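Local coordinates for protein pectate lyase (Cellvibrio cellulosa, PDB 1GXM) that catalyses the beta-elimination cleavage of pectate chains, the part described being the catalytic module of a larger family 10 polysaccharide lyase, at residues Lys205-Glu210 with Thr310-Gly315; Ser215-Val220 with Trp277-Asp282; Thr265-Pro270 with Tyr299-Met304; Ser291-Ser296 with Ser305-Thr310. One frame throughout, in Å; residues are numbered along the deposited sequence. Where two conformers were deposited one is given.

How the contacts relate
All four contacts lie on one side of the chain's centre and join parts of the same chain, with two waters in contact 2. Contacts 1 and 4 are closest, with centres about 7 Å apart; they share Thr310 and helix 306-311, and Trp314 NE1 lies 2.9 Å from Arg308 O, a probable hydrogen bond. Contact 2 joins contact 1 through Arg279, whose NH1 is 2.9 Å from Ser313 O, with centres about 11 Å apart. Contact 3 reaches contact 4 through Arg309 NH1, 3.1 Å from Ile301 O, their centres being about 12 Å apart. Contacts 2 and 4 do not touch: their nearest atoms are about 6 Å apart.

Contact 1: Lys205-Glu210 with Thr310-Gly315; sequences KARAYE and TGYSWG
Tyr312 reaches across to Tyr209 and Glu210, its contacts lying on the ring and the hydroxyl. CB points toward loop 205-210, and with chi1 -166° CG stands anti to the backbone N; the ring beyond it reaches that loop. CD2 lies over a face of the Trp314 indole, offset toward its rim. CD1 and CE1 meet Tyr209 CE1, which lies over a face of the Tyr312 ring, the closer pair being Tyr312 CE1 to Tyr209 CE1 at 3.6 Å. With centroids 5.0 Å apart and planes at 68°, this is a T-shaped pair: the edge of Tyr209 is turned to the face of Tyr312. At the tip, Tyr312 OH donates to Glu210 OE2 over 2.7 Å, using the anti lone pair of that oxygen.

The same carboxylate is gripped side-on by Arg207, NE to Glu210 OE1 at 2.9 Å and NH2 to Glu210 OE2 at 2.8 Å. Arg207 N adds a third bond from within this type I turn, at 3.1 Å from Glu210 OE1. Tyr209 O also approaches the indole obliquely, 3.7 Å from Trp314 CH2.

Arg279 makes a cation-pi contact with the Tyr312 ring. Glu210 is buried, yet each of its oxygens accepts two bonds; with a guanidinium paired to it, the carboxylate is probably ionised, and the phenol is held in direction by its bond to it.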
loop_
_atom_site.group_PDB
_atom_site.type_symbol
_atom_site.label_atom_id
_atom_site.label_comp_id
_atom_site.label_asym_id
_atom_site.label_seq_id
_atom_site.Cartn_x
_atom_site.Cartn_y
_atom_site.Cartn_z
ATOM N N LYS A 205 -2.106 -10.853 12.235
ATOM C CA LYS A 205 -3.523 -10.639 11.987
ATOM C C LYS A 205 -3.831 -9.144 12.068
ATOM O O LYS A 205 -3.056 -8.351 12.599
ATOM C CB LYS A 205 -4.391 -11.321 13.049
ATOM C CG LYS A 205 -4.106 -12.782 13.335
ATOM C CD LYS A 205 -5.050 -13.345 14.415
ATOM C CE LYS A 205 -4.624 -14.700 14.972
ATOM N NZ LYS A 205 -4.840 -15.810 14.025
ATOM N N ALA A 206 -4.990 -8.772 11.541
ATOM C CA ALA A 206 -5.521 -7.432 11.711
ATOM C C ALA A 206 -6.904 -7.571 12.327
ATOM O O ALA A 206 -7.015 -8.000 13.481
ATOM C CB ALA A 206 -5.494 -6.627 10.427
ATOM N N ARG A 207 -7.947 -7.270 11.562
ATOM C CA ARG A 207 -9.301 -7.485 12.030
ATOM C C ARG A 207 -9.571 -8.975 12.127
ATOM O O ARG A 207 -8.747 -9.795 11.743
ATOM C CB ARG A 207 -10.294 -6.745 11.149
ATOM C CG ARG A 207 -10.095 -5.257 11.264
ATOM C CD ARG A 207 -10.896 -4.428 10.324
ATOM N NE ARG A 207 -10.421 -4.591 8.968
ATOM C CZ ARG A 207 -10.842 -3.878 7.935
ATOM N NH1 ARG A 207 -11.755 -2.934 8.115
ATOM N NH2 ARG A 207 -10.358 -4.105 6.725
ATOM N N ALA A 208 -10.719 -9.329 12.670
ATOM C CA ALA A 208 -10.971 -10.728 13.001
ATOM C C ALA A 208 -10.821 -11.653 11.804
ATOM O O ALA A 208 -10.359 -12.778 11.939
ATOM C CB ALA A 208 -12.342 -10.893 13.595
ATOM N N TYR A 209 -11.216 -11.153 10.645
ATOM C CA TYR A 209 -11.288 -11.956 9.429
ATOM C C TYR A 209 -10.063 -11.751 8.559
ATOM O O TYR A 209 -10.051 -12.173 7.412
ATOM C CB TYR A 209 -12.588 -11.619 8.652
ATOM C CG TYR A 209 -12.856 -10.141 8.617
ATOM C CD1 TYR A 209 -12.280 -9.315 7.658
ATOM C CD2 TYR A 209 -13.661 -9.544 9.599
ATOM C CE1 TYR A 209 -12.493 -7.931 7.677
ATOM C CE2 TYR A 209 -13.858 -8.182 9.617
ATOM C CZ TYR A 209 -13.266 -7.381 8.668
ATOM O OH TYR A 209 -13.491 -6.020 8.682
ATOM N N GLU A 210 -9.029 -11.107 9.104
ATOM C CA GLU A 210 -7.787 -10.807 8.402
ATOM C C GLU A 210 -6.646 -11.535 9.089
ATOM O O GLU A 210 -6.067 -11.044 10.026
ATOM C CB GLU A 210 -7.560 -9.304 8.373
ATOM C CG GLU A 210 -8.612 -8.637 7.510
ATOM C CD GLU A 210 -8.614 -7.141 7.553
ATOM O OE1 GLU A 210 -8.248 -6.543 8.579
ATOM O OE2 GLU A 210 -9.000 -6.541 6.538
ATOM N N THR A 310 -20.485 -11.278 1.410
ATOM C CA THR A 310 -20.961 -10.184 0.562
ATOM C C THR A 310 -20.274 -8.853 0.903
ATOM O O THR A 310 -20.164 -7.974 0.056
ATOM C CB THR A 310 -22.483 -9.996 0.681
ATOM O OG1 THR A 310 -22.827 -9.759 2.054
ATOM C CG2 THR A 310 -23.217 -11.239 0.273
ATOM N N GLY A 311 -19.791 -8.705 2.136
ATOM C CA GLY A 311 -19.303 -7.428 2.623
ATOM C C GLY A 311 -17.818 -7.193 2.487
ATOM O O GLY A 311 -17.332 -6.128 2.762
ATOM N N TYR A 312 -17.096 -8.214 2.061
ATOM C CA TYR A 312 -15.643 -8.141 1.938
ATOM C C TYR A 312 -15.257 -8.961 0.727
ATOM O O TYR A 312 -15.868 -10.003 0.472
ATOM C CB TYR A 312 -15.032 -8.749 3.197
ATOM C CG TYR A 312 -13.574 -8.516 3.465
ATOM C CD1 TYR A 312 -13.120 -7.319 3.974
ATOM C CD2 TYR A 312 -12.642 -9.529 3.280
ATOM C CE1 TYR A 312 -11.790 -7.140 4.264
ATOM C CE2 TYR A 312 -11.316 -9.346 3.554
ATOM C CZ TYR A 312 -10.893 -8.163 4.083
ATOM O OH TYR A 312 -9.563 -7.955 4.364
ATOM N N SER A 313 -14.277 -8.490 -0.038
ATOM C CA SER A 313 -13.832 -9.215 -1.221
ATOM C C SER A 313 -12.772 -10.224 -0.840
ATOM O O SER A 313 -11.755 -9.871 -0.249
ATOM C CB SER A 313 -13.229 -8.288 -2.255
ATOM O OG SER A 313 -14.208 -7.442 -2.759
ATOM N N TRP A 314 -12.967 -11.469 -1.213
ATOM C CA TRP A 314 -12.076 -12.566 -0.829
ATOM C C TRP A 314 -11.135 -12.993 -1.943
ATOM O O TRP A 314 -10.340 -13.895 -1.763
ATOM C CB TRP A 314 -12.909 -13.754 -0.336
ATOM C CG TRP A 314 -13.604 -13.384 0.916
ATOM C CD1 TRP A 314 -14.845 -12.835 1.035
ATOM C CD2 TRP A 314 -13.037 -13.378 2.225
ATOM N NE1 TRP A 314 -15.105 -12.544 2.348
ATOM C CE2 TRP A 314 -14.009 -12.867 3.099
ATOM C CE3 TRP A 314 -11.822 -13.796 2.757
ATOM C CZ2 TRP A 314 -13.809 -12.755 4.448
ATOM C CZ3 TRP A 314 -11.628 -13.677 4.111
ATOM C CH2 TRP A 314 -12.602 -13.142 4.936
ATOM N N GLY A 315 -11.227 -12.326 -3.089
ATOM C CA GLY A 315 -10.396 -12.620 -4.223
ATOM C C GLY A 315 -10.578 -11.529 -5.234
ATOM O O GLY A 315 -11.426 -10.661 -5.090
#

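Contact 2: Ser215-Val220 with Trp277-Asp282; sequences SGSESV and WYRFYD
The short antiparallel sheet of strands 214-215 and 280-281 runs out here, where Ser215 faces Phe280 as a non-hydrogen-bonded pair with CA atoms 5.1 Å apart. Just beyond it, Gly216 N donates to Arg279 O over 3.1 Å. The N-H...O angle is 147° and the donor stands 58° above the carbonyl plane. Two CA-H...O contacts support the junction: Ser215 CA to Arg279 O, and Gly216 CA to Tyr278 O at 3.3 Å. Having no side chain, Gly216 lets the Tyr278 carbonyl come this close.

Ser215 OG accepts from Glu218 N at 2.9 Å, an ST motif that shapes the turn leading into helix 219-226. Water 1 joins Ser215 OG to Arg279 O, donating to the carbonyl at 2.8 Å. Water 2 sits among three side chains: it donates to Glu218 OE2 at 2.6 Å, accepts from Arg279 NE at 3.2 Å and bonds to Ser217 OG. Arg279, extended from CG to NE, passes its CG 3.7 Å from Ser217 OG; its guanidinium end continues to Ser313.

The contact thus joins the segment leading into helix 219-226 to the break at Arg279 between strands 274-278 and 280-281. The former strand pairs with strand 315-316, and Trp277 packs on helix 318-329.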
loop_
_atom_site.group_PDB
_atom_site.type_symbol
_atom_site.label_atom_id
_atom_site.label_comp_id
_atom_site.label_asym_id
_atom_site.label_seq_id
_atom_site.Cartn_x
_atom_site.Cartn_y
_atom_site.Cartn_z
ATOM N N SER A 215 -0.714 -11.988 1.213
ATOM C CA SER A 215 -1.761 -11.115 0.709
ATOM C C SER A 215 -1.696 -11.009 -0.794
ATOM O O SER A 215 -0.773 -10.432 -1.355
ATOM C CB SER A 215 -1.627 -9.713 1.281
ATOM O OG SER A 215 -2.644 -8.860 0.764
ATOM N N GLY A 216 -2.712 -11.536 -1.456
ATOM C CA GLY A 216 -2.824 -11.380 -2.885
ATOM C C GLY A 216 -3.099 -9.946 -3.276
ATOM O O GLY A 216 -2.690 -9.510 -4.336
ATOM N N SER A 217 -3.809 -9.214 -2.427
ATOM C CA SER A 217 -4.205 -7.844 -2.727
ATOM C C SER A 217 -3.096 -6.842 -2.482
ATOM O O SER A 217 -2.857 -5.980 -3.299
ATOM C CB SER A 217 -5.417 -7.468 -1.887
ATOM O OG SER A 217 -5.200 -7.826 -0.538
ATOM N N GLU A 218 -2.413 -6.942 -1.359
ATOM C CA GLU A 218 -1.475 -5.887 -0.966
ATOM C C GLU A 218 -0.084 -6.101 -1.499
ATOM O O GLU A 218 0.702 -5.165 -1.547
ATOM C CB GLU A 218 -1.420 -5.717 0.560
ATOM C CG GLU A 218 -2.772 -5.537 1.216
ATOM C CD GLU A 218 -3.552 -4.329 0.745
ATOM O OE1 GLU A 218 -3.027 -3.475 0.016
ATOM O OE2 GLU A 218 -4.709 -4.231 1.158
ATOM N N SER A 219 0.233 -7.317 -1.906
ATOM C CA SER A 219 1.588 -7.587 -2.341
ATOM C C SER A 219 1.894 -6.928 -3.677
ATOM O O SER A 219 3.038 -6.672 -3.966
ATOM C CB SER A 219 1.842 -9.072 -2.376
ATOM O OG SER A 219 1.873 -9.578 -1.062
ATOM N N VAL A 220 0.870 -6.597 -4.459
ATOM C CA VAL A 220 1.046 -5.891 -5.729
ATOM C C VAL A 220 1.731 -4.551 -5.498
ATOM O O VAL A 220 2.744 -4.228 -6.115
ATOM C CB VAL A 220 -0.305 -5.642 -6.400
ATOM C CG1 VAL A 220 -0.151 -4.790 -7.652
ATOM C CG2 VAL A 220 -0.998 -6.964 -6.705
ATOM N N TRP A 277 -6.977 -14.416 -8.207
ATOM C CA TRP A 277 -6.112 -14.490 -7.045
ATOM C C TRP A 277 -6.958 -14.398 -5.805
ATOM O O TRP A 277 -7.965 -13.701 -5.766
ATOM C CB TRP A 277 -5.069 -13.354 -7.057
ATOM C CG TRP A 277 -4.027 -13.576 -8.092
ATOM C CD1 TRP A 277 -2.810 -14.149 -7.915
ATOM C CD2 TRP A 277 -4.140 -13.295 -9.500
ATOM N NE1 TRP A 277 -2.146 -14.230 -9.113
ATOM C CE2 TRP A 277 -2.935 -13.698 -10.098
ATOM C CE3 TRP A 277 -5.111 -12.696 -10.300
ATOM C CZ2 TRP A 277 -2.688 -13.558 -11.446
ATOM C CZ3 TRP A 277 -4.855 -12.543 -11.642
ATOM C CH2 TRP A 277 -3.653 -12.974 -12.203
ATOM N N TYR A 278 -6.547 -15.124 -4.777
ATOM C CA TYR A 278 -7.162 -14.995 -3.482
ATOM C C TYR A 278 -6.619 -13.791 -2.733
ATOM O O TYR A 278 -5.473 -13.378 -2.915
ATOM C CB TYR A 278 -6.934 -16.243 -2.649
ATOM C CG TYR A 278 -7.657 -17.450 -3.184
ATOM C CD1 TYR A 278 -7.081 -18.269 -4.139
ATOM C CD2 TYR A 278 -8.925 -17.766 -2.741
ATOM C CE1 TYR A 278 -7.759 -19.373 -4.625
ATOM C CE2 TYR A 278 -9.612 -18.857 -3.231
ATOM C CZ TYR A 278 -9.019 -19.658 -4.159
ATOM O OH TYR A 278 -9.717 -20.744 -4.631
ATOM N N ARG A 279 -7.441 -13.240 -1.861
ATOM C CA ARG A 279 -6.973 -12.197 -0.974
ATOM C C ARG A 279 -5.994 -12.720 0.075
ATOM O O ARG A 279 -5.062 -12.001 0.459
ATOM C CB ARG A 279 -8.153 -11.530 -0.308
ATOM C CG ARG A 279 -7.817 -10.286 0.457
ATOM C CD ARG A 279 -8.993 -9.426 0.591
ATOM N NE ARG A 279 -8.706 -8.159 1.227
ATOM C CZ ARG A 279 -9.569 -7.182 1.285
ATOM N NH1 ARG A 279 -10.762 -7.342 0.765
ATOM N NH2 ARG A 279 -9.247 -6.050 1.876
ATOM N N PHE A 280 -6.224 -13.945 0.522
ATOM C CA PHE A 280 -5.428 -14.574 1.569
ATOM C C PHE A 280 -4.972 -15.940 1.122
ATOM O O PHE A 280 -5.787 -16.757 0.714
ATOM C CB PHE A 280 -6.253 -14.743 2.834
ATOM C CG PHE A 280 -6.872 -13.472 3.330
ATOM C CD1 PHE A 280 -6.132 -12.561 4.066
ATOM C CD2 PHE A 280 -8.192 -13.189 3.058
ATOM C CE1 PHE A 280 -6.703 -11.395 4.486
ATOM C CE2 PHE A 280 -8.763 -12.025 3.480
ATOM C CZ PHE A 280 -8.022 -11.130 4.222
ATOM N N TYR A 281 -3.679 -16.190 1.245
ATOM C CA TYR A 281 -3.107 -17.500 1.012
ATOM C C TYR A 281 -2.425 -17.993 2.267
ATOM O O TYR A 281 -1.759 -17.244 2.971
ATOM C CB TYR A 281 -2.034 -17.451 -0.058
ATOM C CG TYR A 281 -2.555 -17.185 -1.425
ATOM C CD1 TYR A 281 -2.778 -15.902 -1.857
ATOM C CD2 TYR A 281 -2.848 -18.232 -2.279
ATOM C CE1 TYR A 281 -3.239 -15.654 -3.123
ATOM C CE2 TYR A 281 -3.329 -18.000 -3.538
ATOM C CZ TYR A 281 -3.518 -16.711 -3.974
ATOM O OH TYR A 281 -3.999 -16.438 -5.237
ATOM N N ASP A 282 -2.539 -19.281 2.516
ATOM C CA ASP A 282 -1.849 -19.866 3.647
ATOM C C ASP A 282 -0.338 -19.711 3.475
ATOM O O ASP A 282 0.208 -20.008 2.408
ATOM C CB ASP A 282 -2.233 -21.327 3.790
ATOM C CG ASP A 282 -1.596 -21.971 4.972
ATOM O OD1 ASP A 282 -0.447 -22.472 4.858
ATOM O OD2 ASP A 282 -2.169 -21.985 6.052
HETATM O O HOH W 1 -4.625 -9.905 2.322
HETATM O O HOH W 2 -6.095 -6.381 1.514
#

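Contact 3: Thr265-Pro270 with Tyr299-Met304; sequences TNPIVP and YDITQM
Two donors of Thr302, the residue whose CG2 rests beside Thr265 and Asn266, converge on one oxygen, Asp300 OD1. Thr302 OG1 gives a bond of 2.6 Å to Asp300 OD1, and Thr302 N one of 3.0 Å to the same atom. Both come from the same face of the carboxylate, about 40° out of its plane. The N-H bond makes an Asx turn, which leads into the 3-10 segment 301-303. Thr302 OG1 sits between the backbone N and the carbonyl carbon (chi1 67°), close enough to Asp300 for this grip, while CG2 is left to lie 3.8 Å from Thr265 O.

A second Asx turn closes the facing loop: Asn266 OD1 accepts from Ile268 N at 2.8 Å. That oxygen, bonded to the backbone two residues on, also lies 3.3 Å from Ile301 CG2.

The remaining contact is apolar and centred on Ile301. Its chain reaches toward Pro267 tip to tip, with Ile301 CD1 3.8 Å from Pro267 CG, and the same methyl approaches Ile268 CD1 at 4.3 Å.

The loop 299-304, which links strand 297-298 to helix 306-311, therefore packs against the loop that leads into strand 268-271 and against its first residue, Ile268. That strand pairs with strand 256-258, whose Tyr258 touches Pro267 and Ile268, and Phe290 of strand 290-291 lies against both Ile268 and Ile301.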
loop_
_atom_site.group_PDB
_atom_site.type_symbol
_atom_site.label_atom_id
_atom_site.label_comp_id
_atom_site.label_asym_id
_atom_site.label_seq_id
_atom_site.Cartn_x
_atom_site.Cartn_y
_atom_site.Cartn_z
ATOM N N THR A 265 -24.166 -16.275 -2.839
ATOM C CA THR A 265 -23.929 -17.690 -2.628
ATOM C C THR A 265 -22.481 -18.055 -2.855
ATOM O O THR A 265 -21.891 -18.714 -2.019
ATOM C CB THR A 265 -24.863 -18.596 -3.454
ATOM O OG1 THR A 265 -24.625 -18.403 -4.838
ATOM C CG2 THR A 265 -26.352 -18.223 -3.276
ATOM N N ASN A 266 -21.900 -17.642 -3.978
ATOM C CA ASN A 266 -20.490 -17.927 -4.232
ATOM C C ASN A 266 -19.966 -17.022 -5.333
ATOM O O ASN A 266 -20.332 -17.181 -6.489
ATOM C CB ASN A 266 -20.274 -19.383 -4.624
ATOM C CG ASN A 266 -18.812 -19.763 -4.647
ATOM O OD1 ASN A 266 -17.945 -18.893 -4.678
ATOM N ND2 ASN A 266 -18.521 -21.054 -4.655
ATOM N N PRO A 267 -19.083 -16.087 -4.994
ATOM C CA PRO A 267 -18.528 -15.163 -5.987
ATOM C C PRO A 267 -17.402 -15.747 -6.804
ATOM O O PRO A 267 -16.931 -15.083 -7.729
ATOM C CB PRO A 267 -17.997 -14.030 -5.125
ATOM C CG PRO A 267 -17.564 -14.700 -3.870
ATOM C CD PRO A 267 -18.517 -15.840 -3.655
ATOM N N ILE A 268 -16.953 -16.945 -6.479
ATOM C CA ILE A 268 -15.847 -17.548 -7.210
ATOM C C ILE A 268 -16.459 -18.409 -8.279
ATOM O O ILE A 268 -17.006 -19.484 -8.010
ATOM C CB ILE A 268 -14.947 -18.358 -6.280
ATOM C CG1 ILE A 268 -14.341 -17.423 -5.219
ATOM C CG2 ILE A 268 -13.842 -19.064 -7.101
ATOM C CD1 ILE A 268 -13.641 -18.138 -4.084
ATOM N N VAL A 269 -16.409 -17.896 -9.493
ATOM C CA VAL A 269 -17.166 -18.500 -10.581
ATOM C C VAL A 269 -16.296 -18.783 -11.783
ATOM O O VAL A 269 -15.309 -18.112 -12.006
ATOM C CB VAL A 269 -18.355 -17.611 -10.992
ATOM C CG1 VAL A 269 -19.286 -17.430 -9.815
ATOM C CG2 VAL A 269 -17.901 -16.285 -11.548
ATOM N N PRO A 270 -16.632 -19.796 -12.558
ATOM C CA PRO A 270 -15.885 -20.072 -13.774
ATOM C C PRO A 270 -15.906 -18.924 -14.765
ATOM O O PRO A 270 -16.907 -18.222 -14.950
ATOM C CB PRO A 270 -16.611 -21.273 -14.364
ATOM C CG PRO A 270 -17.302 -21.892 -13.262
ATOM C CD PRO A 270 -17.696 -20.794 -12.330
ATOM N N TYR A 299 -11.770 -23.221 3.967
ATOM C CA TYR A 299 -11.369 -23.320 2.576
ATOM C C TYR A 299 -12.507 -23.346 1.573
ATOM O O TYR A 299 -12.234 -23.409 0.376
ATOM C CB TYR A 299 -10.436 -24.510 2.394
ATOM C CG TYR A 299 -9.169 -24.327 3.168
ATOM C CD1 TYR A 299 -8.150 -23.530 2.690
ATOM C CD2 TYR A 299 -9.007 -24.906 4.420
ATOM C CE1 TYR A 299 -7.004 -23.333 3.393
ATOM C CE2 TYR A 299 -7.843 -24.709 5.140
ATOM C CZ TYR A 299 -6.844 -23.910 4.624
ATOM O OH TYR A 299 -5.679 -23.705 5.300
ATOM N N ASP A 300 -13.740 -23.254 2.047
ATOM C CA ASP A 300 -14.924 -23.242 1.202
ATOM C C ASP A 300 -15.704 -21.980 1.544
ATOM O O ASP A 300 -16.221 -21.823 2.632
ATOM C CB ASP A 300 -15.727 -24.511 1.468
ATOM C CG ASP A 300 -16.991 -24.601 0.681
ATOM O OD1 ASP A 300 -17.419 -23.599 0.063
ATOM O OD2 ASP A 300 -17.639 -25.682 0.644
ATOM N N ILE A 301 -15.786 -21.068 0.587
ATOM C CA ILE A 301 -16.359 -19.765 0.869
ATOM C C ILE A 301 -17.856 -19.836 1.199
ATOM O O ILE A 301 -18.416 -18.921 1.810
ATOM C CB ILE A 301 -16.083 -18.798 -0.292
ATOM C CG1 ILE A 301 -16.194 -17.358 0.189
ATOM C CG2 ILE A 301 -17.008 -19.087 -1.502
ATOM C CD1 ILE A 301 -15.878 -16.345 -0.881
ATOM N N THR A 302 -18.495 -20.936 0.827
ATOM C CA THR A 302 -19.916 -21.114 1.114
ATOM C C THR A 302 -20.173 -21.387 2.592
ATOM O O THR A 302 -21.303 -21.275 3.037
ATOM C CB THR A 302 -20.539 -22.231 0.226
ATOM O OG1 THR A 302 -19.985 -23.498 0.577
ATOM C CG2 THR A 302 -20.188 -22.041 -1.236
ATOM N N GLN A 303 -19.116 -21.693 3.341
ATOM C CA GLN A 303 -19.186 -21.878 4.798
ATOM C C GLN A 303 -19.184 -20.551 5.560
ATOM O O GLN A 303 -19.390 -20.523 6.775
ATOM C CB GLN A 303 -17.996 -22.716 5.299
ATOM C CG GLN A 303 -17.758 -24.146 4.925
ATOM C CD GLN A 303 -16.454 -24.633 5.583
ATOM O OE1 GLN A 303 -15.388 -24.699 4.936
ATOM N NE2 GLN A 303 -16.523 -24.906 6.880
ATOM N N MET A 304 -18.895 -19.461 4.860
ATOM C CA MET A 304 -18.786 -18.154 5.477
ATOM C C MET A 304 -20.142 -17.558 5.790
ATOM O O MET A 304 -21.112 -17.830 5.091
ATOM C CB MET A 304 -18.084 -17.210 4.487
ATOM C CG MET A 304 -17.615 -15.906 5.093
ATOM S SD MET A 304 -16.842 -14.886 3.841
ATOM C CE MET A 304 -15.390 -15.824 3.557
#

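Contact 4: Ser291-Ser296 with Ser305-Thr310; sequences SDRDGS and SLERRT
Asp292 and Ser305 meet through two hydrogen bonds at the start of helix 306-311. Ser305 N donates to Asp292 OD2 at 2.7 Å, nearly straight at 170°, and Ser305 OG donates to Asp292 OD1, also at 2.7 Å, on its syn lone pair. Ser305 OG, as N-cap, in turn accepts from Arg308 N at 3.3 Å, and Arg293 N binds Asp292 OD1 from the anti side.

Salt bridges form the second group. Arg293, extended from CG to NE, grips Glu307 side-on: NE to OE1 and NH2 to OE2, both 3.0 Å. Arg308 takes the same two oxygens from the opposite face of the carboxylate, its NE 2.9 Å from Glu307 OE1.

Close packing completes the contact. Arg293 NH2 lies over a face of the Arg308 guanidinium, 3.2 Å from Arg308 NH2, two donors with no bond between them, and the planes are 44° apart.

The like charges probably tolerate this approach because Glu307 accepts two bonds on each oxygen, while Asp292 would add negative charge favourable to the helix start.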
loop_
_atom_site.group_PDB
_atom_site.type_symbol
_atom_site.label_atom_id
_atom_site.label_comp_id
_atom_site.label_asym_id
_atom_site.label_seq_id
_atom_site.Cartn_x
_atom_site.Cartn_y
_atom_site.Cartn_z
ATOM N N SER A 291 -11.951 -16.455 5.964
ATOM C CA SER A 291 -12.141 -16.265 7.389
ATOM C C SER A 291 -13.525 -15.675 7.631
ATOM O O SER A 291 -14.365 -15.622 6.729
ATOM C CB SER A 291 -10.992 -15.444 7.968
ATOM O OG SER A 291 -11.101 -15.349 9.371
ATOM N N ASP A 292 -13.779 -15.252 8.851
ATOM C CA ASP A 292 -15.088 -14.765 9.200
ATOM C C ASP A 292 -14.947 -13.983 10.482
ATOM O O ASP A 292 -13.854 -13.852 11.004
ATOM C CB ASP A 292 -16.024 -15.959 9.372
ATOM C CG ASP A 292 -17.461 -15.662 9.010
ATOM O OD1 ASP A 292 -17.894 -14.492 9.095
ATOM O OD2 ASP A 292 -18.205 -16.606 8.668
ATOM N N ARG A 293 -16.060 -13.479 11.000
ATOM C CA ARG A 293 -15.994 -12.617 12.170
ATOM C C ARG A 293 -15.534 -13.334 13.411
ATOM O O ARG A 293 -15.055 -12.675 14.329
ATOM C CB ARG A 293 -17.326 -11.918 12.383
ATOM C CG ARG A 293 -17.564 -10.894 11.286
ATOM C CD ARG A 293 -18.467 -9.794 11.680
ATOM N NE ARG A 293 -18.744 -8.822 10.630
ATOM C CZ ARG A 293 -18.124 -7.659 10.476
ATOM N NH1 ARG A 293 -17.124 -7.284 11.273
ATOM N NH2 ARG A 293 -18.506 -6.850 9.503
ATOM N N ASP A 294 -15.620 -14.667 13.423
ATOM C CA ASP A 294 -15.103 -15.454 14.540
ATOM C C ASP A 294 -13.604 -15.712 14.456
ATOM O O ASP A 294 -13.051 -16.352 15.321
ATOM C CB ASP A 294 -15.849 -16.767 14.693
ATOM C CG ASP A 294 -15.698 -17.688 13.510
ATOM O OD1 ASP A 294 -15.155 -17.302 12.442
ATOM O OD2 ASP A 294 -16.104 -18.859 13.582
ATOM N N GLY A 295 -12.950 -15.233 13.413
ATOM C CA GLY A 295 -11.539 -15.440 13.230
ATOM C C GLY A 295 -11.164 -16.836 12.792
ATOM O O GLY A 295 -10.003 -17.171 12.830
ATOM N N SER A 296 -12.133 -17.642 12.369
ATOM C CA SER A 296 -11.870 -18.992 11.891
ATOM C C SER A 296 -11.206 -18.960 10.525
ATOM O O SER A 296 -11.163 -17.933 9.862
ATOM C CB SER A 296 -13.164 -19.778 11.829
ATOM O OG SER A 296 -14.072 -19.190 10.917
ATOM N N SER A 305 -20.209 -16.699 6.796
ATOM C CA SER A 305 -21.402 -15.906 7.030
ATOM C C SER A 305 -21.744 -15.101 5.789
ATOM O O SER A 305 -20.877 -14.628 5.064
ATOM C CB SER A 305 -21.231 -14.963 8.207
ATOM O OG SER A 305 -20.254 -13.979 7.973
ATOM N N LEU A 306 -23.033 -14.949 5.546
ATOM C CA LEU A 306 -23.502 -14.190 4.411
ATOM C C LEU A 306 -22.926 -12.782 4.430
ATOM O O LEU A 306 -22.481 -12.244 3.419
ATOM C CB LEU A 306 -25.020 -14.132 4.476
ATOM C CG LEU A 306 -25.668 -13.411 3.330
ATOM C CD1 LEU A 306 -25.435 -14.139 2.009
ATOM C CD2 LEU A 306 -27.148 -13.334 3.604
ATOM N N GLU A 307 -22.919 -12.165 5.602
ATOM C CA GLU A 307 -22.475 -10.794 5.708
ATOM C C GLU A 307 -20.995 -10.629 5.318
ATOM O O GLU A 307 -20.631 -9.645 4.699
ATOM C CB GLU A 307 -22.728 -10.230 7.110
ATOM C CG GLU A 307 -22.414 -8.745 7.226
ATOM C CD GLU A 307 -20.953 -8.438 7.545
ATOM O OE1 GLU A 307 -20.249 -9.325 8.061
ATOM O OE2 GLU A 307 -20.540 -7.281 7.311
ATOM N N ARG A 308 -20.150 -11.560 5.731
ATOM C CA ARG A 308 -18.734 -11.441 5.381
ATOM C C ARG A 308 -18.481 -11.826 3.927
ATOM O O ARG A 308 -17.571 -11.312 3.321
ATOM C CB ARG A 308 -17.829 -12.250 6.308
ATOM C CG ARG A 308 -17.564 -11.582 7.660
ATOM C CD ARG A 308 -16.732 -10.335 7.579
ATOM N NE ARG A 308 -17.514 -9.182 7.156
ATOM C CZ ARG A 308 -17.021 -8.042 6.730
ATOM N NH1 ARG A 308 -15.717 -7.873 6.622
ATOM N NH2 ARG A 308 -17.822 -7.070 6.364
ATOM N N ARG A 309 -19.263 -12.738 3.371
ATOM C CA ARG A 309 -19.039 -13.133 1.987
ATOM C C ARG A 309 -19.437 -12.011 1.048
ATOM O O ARG A 309 -18.797 -11.793 0.029
ATOM C CB ARG A 309 -19.797 -14.408 1.661
ATOM C CG ARG A 309 -19.471 -14.947 0.264
ATOM C CD ARG A 309 -20.001 -16.335 -0.036
ATOM N NE ARG A 309 -21.420 -16.391 0.284
ATOM C CZ ARG A 309 -21.951 -16.986 1.341
ATOM N NH1 ARG A 309 -21.218 -17.690 2.181
ATOM N NH2 ARG A 309 -23.241 -16.884 1.547
ATOM N N THR A 310 -20.485 -11.278 1.410
ATOM C CA THR A 310 -20.961 -10.184 0.562
ATOM C C THR A 310 -20.274 -8.853 0.903
ATOM O O THR A 310 -20.164 -7.974 0.056
ATOM C CB THR A 310 -22.483 -9.996 0.681
ATOM O OG1 THR A 310 -22.827 -9.759 2.054
ATOM C CG2 THR A 310 -23.217 -11.239 0.273
#